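Local coordinates for tyrosine specific protein phosphatase (Trypanosoma cruzi, PDB 4AZ1), which is probably a protein tyrosine phosphatase, removing phosphate from phosphotyrosine residues of protein substrates, at residues 114-119 / 184-189; 170-175 / 188-193; 88-93 / 220-225. All blocks are in the same frame, centred on the assembly; numbering follows the deposited sequence.

Contact 1 (114-119 / 184-189)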
loop_
_atom_site.group_PDB
_atom_site.type_symbol
_atom_site.label_atom_id
_atom_site.label_comp_id
_atom_site.label_asym_id
_atom_site.label_seq_id
_atom_site.Cartn_x
_atom_site.Cartn_y
_atom_site.Cartn_z
ATOM N N SER A 114 2.051 -14.515 12.996
ATOM C CA SER A 114 1.219 -14.384 14.191
ATOM C C SER A 114 1.560 -13.140 15.031
ATOM O O SER A 114 0.706 -12.627 15.764
ATOM C CB SER A 114 1.260 -15.684 15.014
ATOM O OG SER A 114 0.980 -15.458 16.382
ATOM N N LEU A 115 2.785 -12.631 14.896
ATOM C CA LEU A 115 3.225 -11.529 15.749
ATOM C C LEU A 115 4.128 -10.556 14.999
ATOM O O LEU A 115 5.149 -10.940 14.408
ATOM C CB LEU A 115 3.942 -12.050 17.010
ATOM C CG LEU A 115 4.596 -11.004 17.925
ATOM C CD1 LEU A 115 3.547 -10.048 18.490
ATOM C CD2 LEU A 115 5.377 -11.660 19.064
ATOM N N VAL A 116 3.725 -9.294 15.030
ATOM C CA VAL A 116 4.480 -8.212 14.437
ATOM C C VAL A 116 4.870 -7.255 15.544
ATOM O O VAL A 116 4.007 -6.790 16.304
ATOM C CB VAL A 116 3.621 -7.428 13.422
ATOM C CG1 VAL A 116 4.357 -6.135 13.003
ATOM C CG2 VAL A 116 3.328 -8.307 12.210
ATOM N N ILE A 117 6.160 -6.967 15.651
ATOM C CA ILE A 117 6.616 -6.021 16.650
ATOM C C ILE A 117 7.194 -4.812 15.950
ATOM O O ILE A 117 8.065 -4.946 15.087
ATOM C CB ILE A 117 7.682 -6.625 17.556
ATOM C CG1 ILE A 117 7.087 -7.800 18.330
ATOM C CG2 ILE A 117 8.229 -5.564 18.527
ATOM C CD1 ILE A 117 8.052 -8.410 19.303
ATOM N N MET A 118 6.672 -3.637 16.309
ATOM C CA MET A 118 7.085 -2.381 15.715
ATOM C C MET A 118 7.766 -1.563 16.809
ATOM O O MET A 118 7.143 -1.243 17.829
ATOM C CB MET A 118 5.851 -1.634 15.165
ATOM C CG MET A 118 6.187 -0.264 14.605
ATOM S SD MET A 118 4.694 0.536 13.988
ATOM C CE MET A 118 5.368 2.158 13.621
ATOM N N VAL A 119 9.046 -1.243 16.607
ATOM C CA VAL A 119 9.828 -0.554 17.628
ATOM C C VAL A 119 10.186 0.880 17.221
ATOM O O VAL A 119 11.356 1.277 17.210
ATOM C CB VAL A 119 11.123 -1.362 17.980
ATOM C CG1 VAL A 119 11.756 -0.813 19.223
ATOM C CG2 VAL A 119 10.773 -2.812 18.238
ATOM N N HIS A 184 -7.254 -14.265 8.723
ATOM C CA HIS A 184 -6.077 -14.577 9.519
ATOM C C HIS A 184 -5.897 -13.540 10.621
ATOM O O HIS A 184 -5.747 -12.340 10.341
ATOM C CB HIS A 184 -4.813 -14.637 8.650
ATOM C CG HIS A 184 -3.544 -14.769 9.442
ATOM N ND1 HIS A 184 -3.179 -15.940 10.077
ATOM C CD2 HIS A 184 -2.563 -13.878 9.715
ATOM C CE1 HIS A 184 -2.030 -15.763 10.701
ATOM N NE2 HIS A 184 -1.630 -14.522 10.498
ATOM N N LYS A 185 -5.916 -14.003 11.869
ATOM C CA LYS A 185 -5.710 -13.131 13.022
ATOM C C LYS A 185 -4.227 -12.990 13.325
ATOM O O LYS A 185 -3.463 -13.942 13.179
ATOM C CB LYS A 185 -6.417 -13.698 14.251
ATOM C CG LYS A 185 -7.929 -13.769 14.114
ATOM C CD LYS A 185 -8.576 -14.279 15.388
ATOM C CE LYS A 185 -10.091 -14.233 15.272
ATOM N NZ LYS A 185 -10.752 -14.629 16.542
ATOM N N PHE A 186 -3.817 -11.795 13.733
ATOM C CA PHE A 186 -2.463 -11.588 14.219
ATOM C C PHE A 186 -2.428 -10.428 15.212
ATOM O O PHE A 186 -3.372 -9.622 15.289
ATOM C CB PHE A 186 -1.468 -11.393 13.055
ATOM C CG PHE A 186 -1.481 -10.011 12.447
ATOM C CD1 PHE A 186 -2.434 -9.658 11.501
ATOM C CD2 PHE A 186 -0.521 -9.068 12.815
ATOM C CE1 PHE A 186 -2.439 -8.386 10.930
ATOM C CE2 PHE A 186 -0.511 -7.789 12.253
ATOM C CZ PHE A 186 -1.473 -7.452 11.302
ATOM N N THR A 187 -1.358 -10.373 15.998
ATOM C CA THR A 187 -1.175 -9.303 16.970
ATOM C C THR A 187 -0.023 -8.398 16.512
ATOM O O THR A 187 1.059 -8.891 16.166
ATOM C CB THR A 187 -0.897 -9.897 18.368
ATOM O OG1 THR A 187 -1.932 -10.835 18.703
ATOM C CG2 THR A 187 -0.856 -8.809 19.422
ATOM N N GLN A 188 -0.265 -7.088 16.453
ATOM C CA GLN A 188 0.830 -6.124 16.300
ATOM C C GLN A 188 1.080 -5.428 17.632
ATOM O O GLN A 188 0.144 -4.972 18.289
ATOM C CB GLN A 188 0.562 -5.076 15.202
ATOM C CG GLN A 188 1.759 -4.153 14.926
ATOM C CD GLN A 188 1.408 -2.672 15.076
ATOM O OE1 GLN A 188 0.452 -2.314 15.775
ATOM N NE2 GLN A 188 2.178 -1.808 14.413
ATOM N N VAL A 189 2.347 -5.358 18.034
ATOM C CA VAL A 189 2.720 -4.717 19.290
ATOM C C VAL A 189 3.634 -3.545 18.922
ATOM O O VAL A 189 4.680 -3.742 18.310
ATOM C CB VAL A 189 3.471 -5.701 20.214
ATOM C CG1 VAL A 189 3.748 -5.063 21.581
ATOM C CG2 VAL A 189 2.652 -6.982 20.408
#
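V116 and Q188 sit opposite one another at the middle of a parallel strand pairing, with L115 facing T187 and I117 facing V189. The tight part of the contact runs from here toward M118. The carbonyl O of V116 accepts from V189 N at 2.8 Å, and the CA of Q188 also approaches it, 3.2 Å from V116 O. M118 N then donates to V189 O at 2.8 Å in an almost straight bond (175°). On one side of the sheet V116 spreads its two methyls: CG1 rests 3.8 Å from CG of Q188, while CG2 reaches 3.9 Å from CE2 of the F186 ring. Beyond it the sulfur of M118 lies 3.5 Å from Q188 NE2, an amide nitrogen already held by the hydroxyl of Y133, while Q188 OE1 accepts from R172. On the other side an apolar pair forms: chi1 of 173° sets L115 CG anti to the backbone N, and chi2 of 62° turns CD1 to 3.7 Å from V189 CG2. Toward S114 the pairing slackens. T187 N still bonds straight to S114 O, but at 3.1 Å, longer than the bonds nearer M118. H184 merely brings its ring edge toward S114 N, and its NE2 bonds instead to the carbonyl of I113. S114, H184 and T187 are all partly exposed, whereas the residues from L115 to M118 are buried. Strand 115-118 is flanked by 222-225 on its second edge, and 184-191 by 169-177. Helix 203-215 packs over the face carrying L115, I117 and V189, through L209, N212 and V213, and Y133 and W134 lie against V116, M118 and Q188 on the reverse.

Contact 2 (170-175 / 188-193). With FMT (formic acid), chain G.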
loop_
_atom_site.group_PDB
_atom_site.type_symbol
_atom_site.label_atom_id
_atom_site.label_comp_id
_atom_site.label_asym_id
_atom_site.label_seq_id
_atom_site.Cartn_x
_atom_site.Cartn_y
_atom_site.Cartn_z
ATOM N N THR A 170 1.557 -0.398 22.753
ATOM C CA THR A 170 0.173 -0.555 22.300
ATOM C C THR A 170 0.042 -1.912 21.647
ATOM O O THR A 170 0.891 -2.289 20.830
ATOM C CB THR A 170 -0.245 0.561 21.308
ATOM O OG1 THR A 170 -0.280 1.812 22.002
ATOM C CG2 THR A 170 -1.654 0.296 20.751
ATOM N N ARG A 171 -0.994 -2.657 22.025
ATOM C CA ARG A 171 -1.248 -3.963 21.417
ATOM C C ARG A 171 -2.509 -3.900 20.581
ATOM O O ARG A 171 -3.575 -3.528 21.083
ATOM C CB ARG A 171 -1.369 -5.052 22.487
ATOM C CG ARG A 171 -0.109 -5.191 23.306
ATOM C CD ARG A 171 -0.048 -6.461 24.164
ATOM N NE ARG A 171 1.329 -6.611 24.642
ATOM C CZ ARG A 171 1.771 -6.172 25.820
ATOM N NH1 ARG A 171 0.937 -5.587 26.681
ATOM N NH2 ARG A 171 3.049 -6.334 26.141
ATOM N N ARG A 172 -2.377 -4.263 19.309
ATOM C CA ARG A 172 -3.492 -4.229 18.372
ATOM C C ARG A 172 -3.763 -5.649 17.899
ATOM O O ARG A 172 -2.863 -6.332 17.402
ATOM C CB ARG A 172 -3.158 -3.316 17.182
ATOM C CG ARG A 172 -2.803 -1.876 17.586
ATOM C CD ARG A 172 -2.560 -0.972 16.381
ATOM N NE ARG A 172 -2.386 0.418 16.796
ATOM C CZ ARG A 172 -1.208 1.015 16.999
ATOM N NH1 ARG A 172 -0.071 0.355 16.818
ATOM N NH2 ARG A 172 -1.174 2.283 17.384
ATOM N N TYR A 173 -4.991 -6.107 18.095
ATOM C CA TYR A 173 -5.377 -7.446 17.668
ATOM C C TYR A 173 -6.152 -7.273 16.370
ATOM O O TYR A 173 -7.191 -6.602 16.321
ATOM C CB TYR A 173 -6.190 -8.167 18.774
ATOM C CG TYR A 173 -5.425 -8.176 20.084
ATOM C CD1 TYR A 173 -4.421 -9.117 20.322
ATOM C CD2 TYR A 173 -5.664 -7.213 21.057
ATOM C CE1 TYR A 173 -3.689 -9.105 21.504
ATOM C CE2 TYR A 173 -4.949 -7.199 22.240
ATOM C CZ TYR A 173 -3.959 -8.145 22.456
ATOM O OH TYR A 173 -3.243 -8.134 23.629
ATOM N N LEU A 174 -5.624 -7.875 15.316
ATOM C CA LEU A 174 -6.033 -7.543 13.966
ATOM C C LEU A 174 -6.492 -8.778 13.194
ATOM O O LEU A 174 -6.130 -9.917 13.524
ATOM C CB LEU A 174 -4.864 -6.844 13.245
ATOM C CG LEU A 174 -4.454 -5.499 13.865
ATOM C CD1 LEU A 174 -3.088 -5.028 13.368
ATOM C CD2 LEU A 174 -5.523 -4.428 13.581
ATOM N N ILE A 175 -7.313 -8.548 12.180
ATOM C CA ILE A 175 -7.746 -9.623 11.301
ATOM C C ILE A 175 -7.470 -9.239 9.851
ATOM O O ILE A 175 -7.972 -8.216 9.362
ATOM C CB ILE A 175 -9.251 -9.952 11.508
ATOM C CG1 ILE A 175 -9.513 -10.359 12.966
ATOM C CG2 ILE A 175 -9.680 -11.066 10.585
ATOM C CD1 ILE A 175 -10.993 -10.660 13.279
ATOM N N GLN A 188 -0.265 -7.088 16.453
ATOM C CA GLN A 188 0.830 -6.124 16.300
ATOM C C GLN A 188 1.080 -5.428 17.632
ATOM O O GLN A 188 0.144 -4.972 18.289
ATOM C CB GLN A 188 0.562 -5.076 15.202
ATOM C CG GLN A 188 1.759 -4.153 14.926
ATOM C CD GLN A 188 1.408 -2.672 15.076
ATOM O OE1 GLN A 188 0.452 -2.314 15.775
ATOM N NE2 GLN A 188 2.178 -1.808 14.413
ATOM N N VAL A 189 2.347 -5.358 18.034
ATOM C CA VAL A 189 2.720 -4.717 19.290
ATOM C C VAL A 189 3.634 -3.545 18.922
ATOM O O VAL A 189 4.680 -3.742 18.310
ATOM C CB VAL A 189 3.471 -5.701 20.214
ATOM C CG1 VAL A 189 3.748 -5.063 21.581
ATOM C CG2 VAL A 189 2.652 -6.982 20.408
ATOM N N GLN A 190 3.231 -2.326 19.259
ATOM C CA GLN A 190 4.063 -1.169 18.956
ATOM C C GLN A 190 4.648 -0.596 20.243
ATOM O O GLN A 190 3.923 -0.305 21.199
ATOM C CB GLN A 190 3.267 -0.084 18.205
ATOM C CG GLN A 190 4.110 1.141 17.789
ATOM C CD GLN A 190 3.266 2.255 17.190
ATOM O OE1 GLN A 190 2.032 2.197 17.232
ATOM N NE2 GLN A 190 3.928 3.274 16.618
ATOM N N TYR A 191 5.964 -0.423 20.254
ATOM C CA TYR A 191 6.653 0.160 21.395
ATOM C C TYR A 191 7.172 1.535 20.983
ATOM O O TYR A 191 8.018 1.654 20.077
ATOM C CB TYR A 191 7.799 -0.767 21.819
ATOM C CG TYR A 191 8.720 -0.197 22.869
ATOM C CD1 TYR A 191 8.219 0.523 23.935
ATOM C CD2 TYR A 191 10.104 -0.392 22.793
ATOM C CE1 TYR A 191 9.059 1.057 24.895
ATOM C CE2 TYR A 191 10.951 0.119 23.757
ATOM C CZ TYR A 191 10.423 0.845 24.808
ATOM O OH TYR A 191 11.250 1.367 25.781
ATOM N N THR A 192 6.660 2.572 21.650
ATOM C CA THR A 192 6.940 3.961 21.274
ATOM C C THR A 192 7.790 4.692 22.313
ATOM O O THR A 192 7.886 5.923 22.283
ATOM C CB THR A 192 5.627 4.776 21.103
ATOM O OG1 THR A 192 4.893 4.751 22.332
ATOM C CG2 THR A 192 4.769 4.220 19.993
ATOM N N GLY A 193 8.403 3.948 23.230
ATOM C CA GLY A 193 9.164 4.576 24.300
ATOM C C GLY A 193 10.674 4.498 24.100
ATOM O O GLY A 193 11.443 4.741 25.034
HETATM C C FMT G . 2.819 6.636 16.969
HETATM O O1 FMT G . 3.451 5.878 16.232
HETATM O O2 FMT G . 3.326 7.591 17.565
HETATM O O HOH W 1 2.392 3.241 22.643
#
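R172 lies alongside Q188 on its partner strand of an antiparallel hairpin and ends its side chain among two glutamine carbonyls. Its CB starts 3.9 Å from Q188 O, the atom that accepts the R172 backbone N-H. From there the chain runs extended: CG passes Q188 OE1, and CD comes closer, 3.4 Å from that oxygen. NE keeps alongside it at longer range, and CZ swings over to Q190 OE1. At the tip NH1 donates twice, to Q188 OE1 at 2.9 Å and to Q190 OE1 at 2.8 Å, while NH2 adds a longer, more bent bond of 3.2 Å to Q190 OE1. All three bonds stay close to the guanidinium plane. Q188 OE1 receives NH1 on a lone pair; the Q188 chain is bent at chi2 (-124°), whereas Q190 is extended. T170 CG2 sits over the centre of one guanidinium face, 3.8 Å above it, and W134 makes a cation-pi contact with the same group.

Q190 NE2 gives hydrogen bonds to a formic acid molecule, probably from the crystallisation liquor, 2.7 Å from its O1, and to the T120 carbonyl, so both ends of this amide are occupied. A water joins T170 OG1 to T192 OG1 just before the WPD sequence that follows G193. With the four backbone bonds, two from each of the pairs T170-Q190 and R172-Q188, the hairpin has a second, side-chain seam. Two neutral amide oxygens and an aromatic ring meet the arginine; its positive charge would be expected to polarise both amides and may make Q190 NE2 a better donor to the formic acid.

Contact 3 (88-93 / 220-225)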
loop_
_atom_site.group_PDB
_atom_site.type_symbol
_atom_site.label_atom_id
_atom_site.label_comp_id
_atom_site.label_asym_id
_atom_site.label_seq_id
_atom_site.Cartn_x
_atom_site.Cartn_y
_atom_site.Cartn_z
ATOM N N HIS A 88 12.757 -19.295 18.239
ATOM C CA HIS A 88 12.115 -18.392 17.289
ATOM C C HIS A 88 13.065 -17.898 16.206
ATOM O O HIS A 88 14.244 -17.605 16.470
ATOM C CB HIS A 88 11.473 -17.191 18.007
ATOM C CG HIS A 88 10.286 -17.557 18.837
ATOM N ND1 HIS A 88 10.393 -17.953 20.156
ATOM C CD2 HIS A 88 8.967 -17.615 18.533
ATOM C CE1 HIS A 88 9.191 -18.225 20.627
ATOM N NE2 HIS A 88 8.308 -18.025 19.664
ATOM N N LYS A 89 12.537 -17.818 14.988
ATOM C CA LYS A 89 13.186 -17.114 13.892
ATOM C C LYS A 89 12.482 -15.780 13.777
ATOM O O LYS A 89 11.371 -15.601 14.299
ATOM C CB LYS A 89 13.021 -17.869 12.570
ATOM C CG LYS A 89 13.572 -19.278 12.563
ATOM C CD LYS A 89 13.722 -19.774 11.130
ATOM C CE LYS A 89 14.212 -21.220 11.086
ATOM N NZ LYS A 89 14.641 -21.632 9.712
ATOM N N PHE A 90 13.118 -14.844 13.082
ATOM C CA PHE A 90 12.580 -13.505 12.986
ATOM C C PHE A 90 12.620 -13.040 11.547
ATOM O O PHE A 90 13.439 -13.515 10.757
ATOM C CB PHE A 90 13.393 -12.573 13.883
ATOM C CG PHE A 90 13.260 -12.901 15.340
ATOM C CD1 PHE A 90 14.104 -13.839 15.938
ATOM C CD2 PHE A 90 12.258 -12.309 16.108
ATOM C CE1 PHE A 90 13.964 -14.160 17.287
ATOM C CE2 PHE A 90 12.111 -12.625 17.459
ATOM C CZ PHE A 90 12.966 -13.553 18.049
ATOM N N VAL A 91 11.711 -12.138 11.200
ATOM C CA VAL A 91 11.840 -11.397 9.959
ATOM C C VAL A 91 12.177 -9.962 10.326
ATOM O O VAL A 91 11.342 -9.230 10.871
ATOM C CB VAL A 91 10.559 -11.459 9.103
ATOM C CG1 VAL A 91 10.730 -10.623 7.853
ATOM C CG2 VAL A 91 10.255 -12.908 8.717
ATOM N N ALA A 92 13.422 -9.572 10.069
ATOM C CA ALA A 92 13.833 -8.195 10.320
ATOM C C ALA A 92 13.586 -7.417 9.035
ATOM O O ALA A 92 14.121 -7.773 7.986
ATOM C CB ALA A 92 15.322 -8.129 10.717
ATOM N N CYS A 93 12.788 -6.356 9.093
ATOM C CA CYS A 93 12.482 -5.633 7.863
ATOM C C CYS A 93 12.253 -4.174 8.135
ATOM O O CYS A 93 12.155 -3.766 9.294
ATOM C CB CYS A 93 11.258 -6.247 7.167
ATOM S SG CYS A 93 9.761 -6.192 8.180
ATOM N N VAL A 220 6.002 -20.064 13.042
ATOM C CA VAL A 220 6.161 -18.968 12.084
ATOM C C VAL A 220 7.106 -17.914 12.650
ATOM O O VAL A 220 7.174 -17.725 13.869
ATOM C CB VAL A 220 4.793 -18.321 11.675
ATOM C CG1 VAL A 220 3.962 -19.285 10.824
ATOM C CG2 VAL A 220 4.003 -17.870 12.900
ATOM N N PRO A 221 7.846 -17.220 11.768
ATOM C CA PRO A 221 8.793 -16.232 12.291
ATOM C C PRO A 221 8.049 -15.025 12.858
ATOM O O PRO A 221 6.934 -14.711 12.417
ATOM C CB PRO A 221 9.578 -15.793 11.050
ATOM C CG PRO A 221 9.072 -16.635 9.900
ATOM C CD PRO A 221 7.751 -17.184 10.298
ATOM N N VAL A 222 8.658 -14.364 13.834
ATOM C CA VAL A 222 8.132 -13.106 14.349
ATOM C C VAL A 222 8.648 -11.954 13.484
ATOM O O VAL A 222 9.856 -11.833 13.270
ATOM C CB VAL A 222 8.603 -12.871 15.788
ATOM C CG1 VAL A 222 8.234 -11.460 16.237
ATOM C CG2 VAL A 222 8.011 -13.934 16.713
ATOM N N VAL A 223 7.751 -11.113 12.979
ATOM C CA VAL A 223 8.178 -9.956 12.196
ATOM C C VAL A 223 8.544 -8.788 13.118
ATOM O O VAL A 223 7.772 -8.432 14.012
ATOM C CB VAL A 223 7.099 -9.511 11.191
ATOM C CG1 VAL A 223 7.453 -8.137 10.580
ATOM C CG2 VAL A 223 6.923 -10.559 10.093
ATOM N N VAL A 224 9.722 -8.199 12.904
ATOM C CA VAL A 224 10.173 -7.048 13.692
ATOM C C VAL A 224 10.640 -5.917 12.775
ATOM O O VAL A 224 11.470 -6.140 11.894
ATOM C CB VAL A 224 11.350 -7.434 14.611
ATOM C CG1 VAL A 224 11.695 -6.278 15.548
ATOM C CG2 VAL A 224 11.018 -8.677 15.397
ATOM N N HIS A 225 10.116 -4.709 12.967
ATOM C CA HIS A 225 10.600 -3.591 12.162
ATOM C C HIS A 225 10.711 -2.323 12.982
ATOM O O HIS A 225 9.979 -2.139 13.947
ATOM C CB HIS A 225 9.709 -3.342 10.932
ATOM C CG HIS A 225 8.369 -2.767 11.252
ATOM N ND1 HIS A 225 8.103 -1.416 11.197
ATOM C CD2 HIS A 225 7.201 -3.369 11.608
ATOM C CE1 HIS A 225 6.830 -1.205 11.500
ATOM N NE2 HIS A 225 6.266 -2.373 11.761
HETATM O O HOH W 2 9.541 -18.590 14.911
#
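F90 and V222 lie side by side across a parallel strand pair, and the apolar contacts divide between the two faces. With F90 are V222, whose CB is 3.7 Å from ring atom CD2, and V224, whose CG2 is 3.9 Å from the same CD2. On the reverse V91 CG2 meets P221 CB at 3.8 Å and V91 CB meets V223 CG2; chi1 of 61° sets C93 SG between its backbone N and carbonyl carbon, from where it touches V223 CG1 at 3.9 Å.

The backbone supplies the hydrogen bonds. V222 N reaches K89 O, and V91 N donates to V222 O. V224 N to V91 O is the straightest (178°, 2.8 Å), and C93 N to V224 O is longer at 3.1 Å. One water, taking the N-H of K89 and donating to V220 O, extends the pairing beyond the strands.

Strand 222-225 lies between 90-93 and 115-118, and H225 opens the HCX5R signature of the family's phosphate-binding P-loop. Helix 232-247 covers F90, A92 and V224, with Y240 edge-to-face on F90; F104 of helix 101-110 backs C93 and V223, and L108 packs on V223.

In the fold
The three contacts lie across one mixed sheet, in the order 90-93, 222-225, 115-118, 184-191, 169-177. Contacts 1 and 2 share Q188 and V189, their centres about 7 Å apart; contacts 1 and 3 adjoin where I117 N lies 2.7 Å from V223 O, a probable hydrogen bond. Contacts 2 and 3, centres about 15 Å apart, do not touch, yet the Y133 hydroxyl bonds both Q188 and H225. Contact 3 leads into the P-loop and contact 2 into the WPD loop, which both contribute to the active site in this family. A bound formic acid lies about 4 Å from the C93 side chain, and one about 5 Å from that of M118.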